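Local coordinates for protein 2-hydroxyisobutyryl-CoA synthetase (Aquincola tertiaricarbonis, PDB 6HDY) that belongs to the ANL superfamily of AMP-binding enzymes, which pair a large N-terminal part with a small C-terminal domain, at residues Phe374-Glu379 with Ser408-Leu413; Ile402-Glu407 with Arg468-Asp473; Arg416-Glu421 with Pro457-Arg462. One frame throughout, in Å; residues are numbered along the deposited sequence.

Interaction 1: Phe374-Glu379 with Ser408-Leu413; sequences FTIRGE and SAMDEL
Two torsions bring Ile-376 and Met-410 together. Ile-376 carries CG1 anti to its carbonyl carbon (chi1 -61°), and Met-410 folds its terminal methyl back at chi3 (-69°), so that CE comes to rest 3.8 Å from Ile-376 CG1 and 3.5 Å from the carbonyl oxygen Thr-375 O. Beside this, Ile-376 CG1 lies 3.8 Å from Met-410 CB, and the two side chains cross obliquely. Methionine suits the place because its unbranched chain can bend at its end, which sets CE against both of those atoms, while the branches of isoleucine reach different neighbours. Its CG2 branch sits 3.5 Å from Asp-411 O, and its CD1 meets Leu-413 CD1 at 3.7 Å, the leucine crossing it at about a right angle. The same leucine methyl approaches Phe-374 CE2 obliquely at 3.9 Å.

Polar support comes from the backbone: Arg-377 N donates to Met-410 O over 3.1 Å. Arg-377 is also the first of the two inner residues of a type I' turn from Ile-376 to Glu-379, the tight reversal of a two-residue beta hairpin. Both inner residues have positive phi, which glycine accepts readily at Gly-378. The aliphatic part of Arg-377 leans on Asp-411 O through CG, 3.5 Å away.

The hairpin of strands 374-376 and 379-381 thus packs on the loop leading into strand 413-419. Ile-386 of helix 383-391 touches Phe-374 and Leu-413, Ile-402 of strand 399-403 touches the same pair, and Phe-477 of helix 474-486 touches Met-410.

Interaction 2: Ile402-Glu407 with Arg468-Asp473; sequences IVITRE and RRVIDD
Ile-402 and Val-403 pair in parallel with Val-470 and Ile-471, adding a short outermost strand to the mixed sheet of the C-terminal domain. The ladder has three nearly straight bonds: Ile-402 N to Arg-469 O, Ile-471 N to Ile-402 O, and Ile-404 N to Ile-471 O, each 2.8 Å. Ile-402 thus uses both its N-H and its carbonyl here, whereas the backbone of Val-403 bonds to Leu-414 in the neighbouring strand.

Beta-branched residues, which favour extended backbone, cover both faces. Ile-402 CD1 meets Val-470 CG2 at 3.8 Å on the face where Pro-383 of helix 383-391 touches both residues. On the other face Val-403 CG2 lies 3.9 Å from Ile-471 CD1, and Val-476 and Leu-480 of helix 474-486 pack against Val-403. Ile-404 holds CG1 in the crowded position between its backbone N and carbonyl carbon (chi1 76°), 3.7 Å from Val-470 CG1. Its CD1 lies over the centre of the Arg-406 guanidinium, 3.6 Å above the plane.

Asp-472 approaches that guanidinium obliquely, with OD1 3.6 Å from Arg-406 NH1; Arg-406 NH2 also makes a weak bond to Met-373 O. The oxygen of this long salt bridge sits off the guanidinium plane, where none of the N-H bonds is aimed. Pairing by charge thus adds little direction, and the straight backbone bonds fix the register.

Interaction 3: Arg416-Glu421 with Pro457-Arg462; sequences RVEPSE and PNSIAR
Glu-418 sets its carboxylate against the N-H groups of Asn-458 and Ile-460 and the guanidinium of Arg-462. The site is a bidentate carboxylate-guanidinium salt bridge at the end of strand 413-419 in the mixed sheet of the C-terminal domain. The two side chains reach toward each other tip to tip, and Arg-462 grips end-on: NH2 bonds to Glu-418 OE1 at 3.0 Å, and NH1 to Glu-418 OE2 at 2.9 Å. Both oxygens are met on their syn side and lie near the guanidinium plane, but the donors stand somewhat out of the carboxylate plane, the two flat groups being turned 35° apart. Arg-462 bends at chi2 (-46°), which turns CD off the extended path.

Backbone N-H groups add to the grip. Ile-460 N donates to Glu-418 OE2 at 2.9 Å, nearly along the C-O axis, and Asn-458 N makes a weak bond to Glu-418 OE1. A buried carboxylate gripped by two guanidinium and two backbone N-H donors, one of the latter weak, probably stays ionised, and glutamate is long enough to carry it from the strand to the loop. Asn-458 has positive phi, a conformation asparagine tolerates better than most residues.

Carbon contacts flank the charges. The compact ring of Pro-457 places CB 3.8 Å from Glu-421 CG, and the Ile-460 methyl CD1 packs 3.9 Å from the carbonyl oxygen Arg-416 O. Arg-462 NH1 also donates to Ile-460 O, and NE forms a salt bridge with Glu-230 of helix 222-234.

At the helix start the Asn-458 amide stands nearly perpendicular to the Glu-421 carboxylate: ND2 donates almost straight (178°) to Glu-421 OE1, 3.2 Å away, and comes from above the carboxylate plane.

Interactions 1 and 2 pack against each other, their centres 11 Å apart. Met-410 SD lies 3.6 Å from Ile-404 CB, and Leu-413 CD1 is 3.6 Å from Ile-402 CG2, so segment 408-413 packs on Ile-402 and Ile-404; the hairpin joins in through Phe-374 CB, 3.8 Å from Ile-404 CD1. Interaction 3 lies farther along the same sheet, its centre about 18 Å from that of interaction 2 and about 25 Å from that of interaction 1. Strands 399-403 and 413-419, neighbours in the sheet, connect interactions 2 and 3, and interaction 3 is nested in the loop that interaction 2 closes. The side chain of Arg-469 in interaction 2 lies about 12 Å from the bound 8LQ.

Interaction 1: Phe374-Glu379 with Ser408-Leu413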
loop_
_atom_site.group_PDB
_atom_site.type_symbol
_atom_site.label_atom_id
_atom_site.label_comp_id
_atom_site.label_asym_id
_atom_site.label_seq_id
_atom_site.Cartn_x
_atom_site.Cartn_y
_atom_site.Cartn_z
ATOM N N PHE A 374 31.586 11.449 3.364
ATOM C CA PHE A 374 32.195 12.771 3.196
ATOM C C PHE A 374 33.529 12.790 3.942
ATOM O O PHE A 374 33.762 11.966 4.831
ATOM C CB PHE A 374 31.256 13.893 3.668
ATOM C CG PHE A 374 30.744 13.700 5.077
ATOM C CD1 PHE A 374 29.601 12.945 5.321
ATOM C CD2 PHE A 374 31.420 14.245 6.162
ATOM C CE1 PHE A 374 29.154 12.726 6.627
ATOM C CE2 PHE A 374 30.972 14.027 7.468
ATOM C CZ PHE A 374 29.836 13.275 7.693
ATOM N N THR A 375 34.409 13.714 3.571
ATOM C CA THR A 375 35.737 13.810 4.167
ATOM C C THR A 375 35.960 15.145 4.879
ATOM O O THR A 375 35.735 16.207 4.297
ATOM C CB THR A 375 36.799 13.494 3.102
ATOM O OG1 THR A 375 36.580 12.162 2.643
ATOM C CG2 THR A 375 38.223 13.599 3.634
ATOM N N ILE A 376 36.411 15.073 6.144
ATOM C CA ILE A 376 36.762 16.237 6.960
ATOM C C ILE A 376 38.204 16.066 7.467
ATOM O O ILE A 376 38.486 15.101 8.176
ATOM C CB ILE A 376 35.715 16.557 8.064
ATOM C CG1 ILE A 376 34.352 16.883 7.416
ATOM C CG2 ILE A 376 36.198 17.749 8.910
ATOM C CD1 ILE A 376 33.237 16.794 8.234
ATOM N N ARG A 377 39.120 16.968 7.025
ATOM C CA ARG A 377 40.565 16.983 7.323
ATOM C C ARG A 377 41.228 15.607 7.101
ATOM O O ARG A 377 41.856 15.044 8.009
ATOM C CB ARG A 377 40.871 17.568 8.716
ATOM C CG ARG A 377 40.920 19.094 8.748
ATOM C CD ARG A 377 41.554 19.619 10.029
ATOM N NE ARG A 377 42.996 19.347 10.102
ATOM C CZ ARG A 377 43.941 20.283 10.139
ATOM N NH1 ARG A 377 43.614 21.570 10.119
ATOM N NH2 ARG A 377 45.221 19.939 10.203
ATOM N N GLY A 378 41.047 15.084 5.887
ATOM C CA GLY A 378 41.601 13.809 5.448
ATOM C C GLY A 378 41.004 12.581 6.108
ATOM O O GLY A 378 41.518 11.470 5.920
ATOM N N GLU A 379 39.916 12.764 6.883
ATOM C CA GLU A 379 39.256 11.675 7.585
ATOM C C GLU A 379 37.913 11.301 6.933
ATOM O O GLU A 379 37.063 12.171 6.728
ATOM C CB GLU A 379 39.129 12.002 9.085
ATOM C CG GLU A 379 39.463 10.832 10.002
ATOM C CD GLU A 379 40.869 10.269 9.901
ATOM O OE1 GLU A 379 41.840 11.058 9.974
ATOM O OE2 GLU A 379 40.997 9.030 9.763
ATOM N N SER A 408 33.899 22.350 -1.708
ATOM C CA SER A 408 35.170 22.804 -1.130
ATOM C C SER A 408 35.573 21.875 0.023
ATOM O O SER A 408 34.714 21.152 0.546
ATOM C CB SER A 408 35.069 24.255 -0.662
ATOM O OG SER A 408 33.895 24.502 0.095
ATOM N N ALA A 409 36.876 21.864 0.401
ATOM C CA ALA A 409 37.362 21.014 1.496
ATOM C C ALA A 409 36.854 21.496 2.864
ATOM O O ALA A 409 36.796 22.707 3.111
ATOM C CB ALA A 409 38.880 20.939 1.485
ATOM N N MET A 410 36.443 20.546 3.734
ATOM C CA MET A 410 35.931 20.875 5.062
ATOM C C MET A 410 36.959 20.663 6.155
ATOM O O MET A 410 37.575 19.593 6.232
ATOM C CB MET A 410 34.665 20.088 5.380
ATOM C CG MET A 410 33.475 20.512 4.568
ATOM S SD MET A 410 32.069 19.441 4.893
ATOM C CE MET A 410 32.629 17.917 4.153
ATOM N N ASP A 411 37.129 21.692 7.012
ATOM C CA ASP A 411 38.059 21.666 8.140
ATOM C C ASP A 411 37.392 21.096 9.399
ATOM O O ASP A 411 38.056 20.433 10.210
ATOM C CB ASP A 411 38.616 23.071 8.404
ATOM C CG ASP A 411 39.569 23.572 7.326
ATOM O OD1 ASP A 411 40.458 22.793 6.907
ATOM O OD2 ASP A 411 39.458 24.758 6.935
ATOM N N GLU A 412 36.075 21.354 9.555
ATOM C CA GLU A 412 35.295 20.905 10.711
ATOM C C GLU A 412 33.955 20.304 10.289
ATOM O O GLU A 412 33.462 20.557 9.188
ATOM C CB GLU A 412 35.041 22.056 11.729
ATOM C CG GLU A 412 36.131 23.123 11.853
ATOM C CD GLU A 412 35.685 24.517 11.450
ATOM O OE1 GLU A 412 35.384 24.735 10.252
ATOM O OE2 GLU A 412 35.618 25.391 12.346
ATOM N N LEU A 413 33.351 19.547 11.207
ATOM C CA LEU A 413 32.056 18.923 11.057
ATOM C C LEU A 413 30.979 19.821 11.680
ATOM O O LEU A 413 31.064 20.127 12.859
ATOM C CB LEU A 413 32.074 17.538 11.728
ATOM C CG LEU A 413 30.734 16.763 11.771
ATOM C CD1 LEU A 413 30.201 16.475 10.370
ATOM C CD2 LEU A 413 30.884 15.476 12.545
#

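Interaction 2: Ile402-Glu407 with Arg468-Asp473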
loop_
_atom_site.group_PDB
_atom_site.type_symbol
_atom_site.label_atom_id
_atom_site.label_comp_id
_atom_site.label_asym_id
_atom_site.label_seq_id
_atom_site.Cartn_x
_atom_site.Cartn_y
_atom_site.Cartn_z
ATOM N N ILE A 402 23.487 16.721 9.579
ATOM C CA ILE A 402 24.902 16.913 9.266
ATOM C C ILE A 402 24.887 17.912 8.103
ATOM O O ILE A 402 24.160 17.691 7.131
ATOM C CB ILE A 402 25.620 15.589 8.905
ATOM C CG1 ILE A 402 25.353 14.487 9.950
ATOM C CG2 ILE A 402 27.110 15.812 8.689
ATOM C CD1 ILE A 402 25.486 13.077 9.393
ATOM N N VAL A 403 25.573 19.064 8.261
ATOM C CA VAL A 403 25.627 20.115 7.240
ATOM C C VAL A 403 27.031 20.118 6.617
ATOM O O VAL A 403 28.029 20.342 7.310
ATOM C CB VAL A 403 25.136 21.516 7.722
ATOM C CG1 VAL A 403 25.269 22.557 6.622
ATOM C CG2 VAL A 403 23.688 21.457 8.214
ATOM N N ILE A 404 27.098 19.773 5.319
ATOM C CA ILE A 404 28.365 19.643 4.587
ATOM C C ILE A 404 28.392 20.419 3.276
ATOM O O ILE A 404 27.387 20.978 2.832
ATOM C CB ILE A 404 28.756 18.136 4.335
ATOM C CG1 ILE A 404 27.897 17.492 3.195
ATOM C CG2 ILE A 404 28.760 17.285 5.625
ATOM C CD1 ILE A 404 28.463 16.190 2.561
ATOM N N THR A 405 29.570 20.417 2.653
ATOM C CA THR A 405 29.807 20.914 1.309
ATOM C C THR A 405 30.737 19.947 0.583
ATOM O O THR A 405 31.785 19.579 1.121
ATOM C CB THR A 405 30.233 22.397 1.265
ATOM O OG1 THR A 405 30.190 22.795 -0.101
ATOM C CG2 THR A 405 31.640 22.662 1.854
ATOM N N ARG A 406 30.348 19.496 -0.608
ATOM C CA ARG A 406 31.252 18.622 -1.365
ATOM C C ARG A 406 31.992 19.414 -2.442
ATOM O O ARG A 406 32.844 18.860 -3.136
ATOM C CB ARG A 406 30.564 17.352 -1.898
ATOM C CG ARG A 406 30.406 16.298 -0.796
ATOM C CD ARG A 406 30.313 14.877 -1.330
ATOM N NE ARG A 406 29.834 13.930 -0.317
ATOM C CZ ARG A 406 28.553 13.702 -0.063
ATOM N NH1 ARG A 406 27.608 14.363 -0.722
ATOM N NH2 ARG A 406 28.202 12.828 0.872
ATOM N N GLU A 407 31.720 20.734 -2.509
ATOM C CA GLU A 407 32.306 21.690 -3.460
ATOM C C GLU A 407 33.688 22.204 -3.026
ATOM O O GLU A 407 34.531 22.511 -3.879
ATOM C CB GLU A 407 31.343 22.870 -3.680
ATOM C CG GLU A 407 30.146 22.535 -4.558
ATOM C CD GLU A 407 29.001 23.526 -4.482
ATOM O OE1 GLU A 407 29.136 24.642 -5.035
ATOM O OE2 GLU A 407 27.953 23.174 -3.891
ATOM N N ARG A 468 17.126 11.163 5.886
ATOM C CA ARG A 468 18.073 11.915 5.045
ATOM C C ARG A 468 18.638 13.031 5.929
ATOM O O ARG A 468 18.062 14.122 6.019
ATOM C CB ARG A 468 17.405 12.464 3.764
ATOM C CG ARG A 468 16.426 11.517 3.040
ATOM C CD ARG A 468 17.090 10.383 2.269
ATOM N NE ARG A 468 16.119 9.683 1.419
ATOM C CZ ARG A 468 16.319 8.497 0.847
ATOM N NH1 ARG A 468 17.458 7.840 1.040
ATOM N NH2 ARG A 468 15.378 7.953 0.087
ATOM N N ARG A 469 19.720 12.714 6.651
ATOM C CA ARG A 469 20.301 13.636 7.642
ATOM C C ARG A 469 21.408 14.531 7.105
ATOM O O ARG A 469 21.783 15.485 7.782
ATOM C CB ARG A 469 20.768 12.883 8.904
ATOM C CG ARG A 469 19.578 12.336 9.671
ATOM C CD ARG A 469 19.933 11.796 11.035
ATOM N NE ARG A 469 18.725 11.307 11.704
ATOM C CZ ARG A 469 18.375 10.031 11.793
ATOM N NH1 ARG A 469 19.163 9.083 11.304
ATOM N NH2 ARG A 469 17.242 9.689 12.387
ATOM N N VAL A 470 21.905 14.262 5.887
ATOM C CA VAL A 470 22.959 15.093 5.314
ATOM C C VAL A 470 22.375 16.177 4.414
ATOM O O VAL A 470 21.582 15.881 3.515
ATOM C CB VAL A 470 24.073 14.268 4.637
ATOM C CG1 VAL A 470 25.099 15.181 3.973
ATOM C CG2 VAL A 470 24.756 13.360 5.648
ATOM N N ILE A 471 22.744 17.440 4.708
ATOM C CA ILE A 471 22.393 18.633 3.940
ATOM C C ILE A 471 23.727 19.021 3.312
ATOM O O ILE A 471 24.626 19.469 4.027
ATOM C CB ILE A 471 21.781 19.769 4.815
ATOM C CG1 ILE A 471 20.593 19.259 5.654
ATOM C CG2 ILE A 471 21.355 20.953 3.935
ATOM C CD1 ILE A 471 20.308 20.105 6.901
ATOM N N ASP A 472 23.879 18.754 1.997
ATOM C CA ASP A 472 25.112 18.929 1.229
ATOM C C ASP A 472 25.222 20.295 0.477
ATOM O O ASP A 472 26.079 20.445 -0.392
ATOM C CB ASP A 472 25.277 17.719 0.276
ATOM C CG ASP A 472 26.398 17.815 -0.751
ATOM O OD1 ASP A 472 27.572 17.946 -0.339
ATOM O OD2 ASP A 472 26.092 17.841 -1.963
ATOM N N ASP A 473 24.439 21.307 0.887
ATOM C CA ASP A 473 24.386 22.651 0.297
ATOM C C ASP A 473 25.545 23.565 0.766
ATOM O O ASP A 473 25.770 23.725 1.967
ATOM C CB ASP A 473 23.010 23.273 0.611
ATOM C CG ASP A 473 22.614 24.506 -0.174
ATOM O OD1 ASP A 473 23.271 25.554 -0.004
ATOM O OD2 ASP A 473 21.564 24.465 -0.847
#

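Interaction 3: Arg416-Glu421 with Pro457-Arg462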
loop_
_atom_site.group_PDB
_atom_site.type_symbol
_atom_site.label_atom_id
_atom_site.label_comp_id
_atom_site.label_asym_id
_atom_site.label_seq_id
_atom_site.Cartn_x
_atom_site.Cartn_y
_atom_site.Cartn_z
ATOM N N ARG A 416 23.694 19.961 13.677
ATOM C CA ARG A 416 22.503 20.594 14.247
ATOM C C ARG A 416 21.915 19.453 15.060
ATOM O O ARG A 416 21.481 18.456 14.479
ATOM C CB ARG A 416 21.502 21.087 13.174
ATOM C CG ARG A 416 22.049 22.183 12.232
ATOM C CD ARG A 416 20.913 22.884 11.495
ATOM N NE ARG A 416 20.432 24.025 12.276
ATOM C CZ ARG A 416 19.241 24.609 12.154
ATOM N NH1 ARG A 416 18.357 24.160 11.268
ATOM N NH2 ARG A 416 18.919 25.640 12.930
ATOM N N VAL A 417 22.017 19.534 16.402
ATOM C CA VAL A 417 21.592 18.444 17.281
ATOM C C VAL A 417 20.442 18.843 18.219
ATOM O O VAL A 417 20.466 19.910 18.842
ATOM C CB VAL A 417 22.808 17.860 18.066
ATOM C CG1 VAL A 417 22.393 16.737 19.008
ATOM C CG2 VAL A 417 23.909 17.381 17.119
ATOM N N GLU A 418 19.444 17.967 18.317
ATOM C CA GLU A 418 18.338 18.154 19.237
ATOM C C GLU A 418 18.726 17.631 20.630
ATOM O O GLU A 418 19.178 16.488 20.738
ATOM C CB GLU A 418 17.094 17.368 18.770
ATOM C CG GLU A 418 15.998 18.211 18.150
ATOM C CD GLU A 418 14.752 17.440 17.769
ATOM O OE1 GLU A 418 14.311 16.585 18.572
ATOM O OE2 GLU A 418 14.167 17.749 16.705
ATOM N N PRO A 419 18.531 18.426 21.707
ATOM C CA PRO A 419 18.674 17.867 23.069
ATOM C C PRO A 419 17.320 17.226 23.461
ATOM O O PRO A 419 16.302 17.482 22.805
ATOM C CB PRO A 419 18.897 19.111 23.919
ATOM C CG PRO A 419 18.071 20.174 23.214
ATOM C CD PRO A 419 18.023 19.819 21.744
ATOM N N SER A 420 17.277 16.447 24.549
ATOM C CA SER A 420 16.009 15.884 25.026
ATOM C C SER A 420 15.181 16.980 25.728
ATOM O O SER A 420 15.739 18.008 26.155
ATOM C CB SER A 420 16.254 14.719 25.980
ATOM O OG SER A 420 16.947 15.137 27.142
ATOM N N GLU A 421 13.849 16.772 25.814
ATOM C CA GLU A 421 12.948 17.712 26.494
ATOM C C GLU A 421 13.352 17.940 27.983
ATOM O O GLU A 421 13.243 19.074 28.471
ATOM C CB GLU A 421 11.488 17.252 26.397
ATOM C CG GLU A 421 10.885 17.492 25.025
ATOM C CD GLU A 421 9.634 16.688 24.756
ATOM O OE1 GLU A 421 9.725 15.668 24.034
ATOM O OE2 GLU A 421 8.563 17.066 25.285
ATOM N N PRO A 457 13.776 21.027 20.951
ATOM C CA PRO A 457 13.307 19.627 20.920
ATOM C C PRO A 457 12.124 19.425 19.950
ATOM O O PRO A 457 11.260 20.296 19.828
ATOM C CB PRO A 457 12.888 19.383 22.384
ATOM C CG PRO A 457 13.705 20.350 23.168
ATOM C CD PRO A 457 13.742 21.574 22.332
ATOM N N ASN A 458 12.117 18.293 19.221
ATOM C CA ASN A 458 11.082 17.895 18.248
ATOM C C ASN A 458 10.889 18.891 17.067
ATOM O O ASN A 458 9.847 18.864 16.405
ATOM C CB ASN A 458 9.735 17.584 18.951
ATOM C CG ASN A 458 9.890 16.755 20.212
ATOM O OD1 ASN A 458 10.509 15.683 20.207
ATOM N ND2 ASN A 458 9.383 17.261 21.335
ATOM N N SER A 459 11.903 19.736 16.783
ATOM C CA SER A 459 11.847 20.693 15.681
ATOM C C SER A 459 12.231 20.025 14.343
ATOM O O SER A 459 11.685 20.393 13.302
ATOM C CB SER A 459 12.753 21.889 15.955
ATOM O OG SER A 459 14.110 21.508 16.105
ATOM N N ILE A 460 13.201 19.083 14.370
ATOM C CA ILE A 460 13.668 18.372 13.174
ATOM C C ILE A 460 12.587 17.366 12.717
ATOM O O ILE A 460 12.071 16.595 13.534
ATOM C CB ILE A 460 15.076 17.707 13.353
ATOM C CG1 ILE A 460 16.179 18.752 13.671
ATOM C CG2 ILE A 460 15.460 16.861 12.107
ATOM C CD1 ILE A 460 17.577 18.160 14.192
ATOM N N ALA A 461 12.241 17.397 11.413
ATOM C CA ALA A 461 11.255 16.488 10.838
ATOM C C ALA A 461 11.680 15.025 10.992
ATOM O O ALA A 461 12.827 14.653 10.697
ATOM C CB ALA A 461 11.032 16.812 9.365
ATOM N N ARG A 462 10.754 14.220 11.526
ATOM C CA ARG A 462 10.896 12.770 11.661
ATOM C C ARG A 462 10.353 12.173 10.330
ATOM O O ARG A 462 9.767 12.910 9.519
ATOM C CB ARG A 462 10.074 12.231 12.869
ATOM C CG ARG A 462 10.295 12.901 14.255
ATOM C CD ARG A 462 11.741 13.116 14.622
ATOM N NE ARG A 462 11.993 13.165 16.062
ATOM C CZ ARG A 462 12.486 14.217 16.717
ATOM N NH1 ARG A 462 12.726 15.358 16.076
ATOM N NH2 ARG A 462 12.731 14.142 18.016
#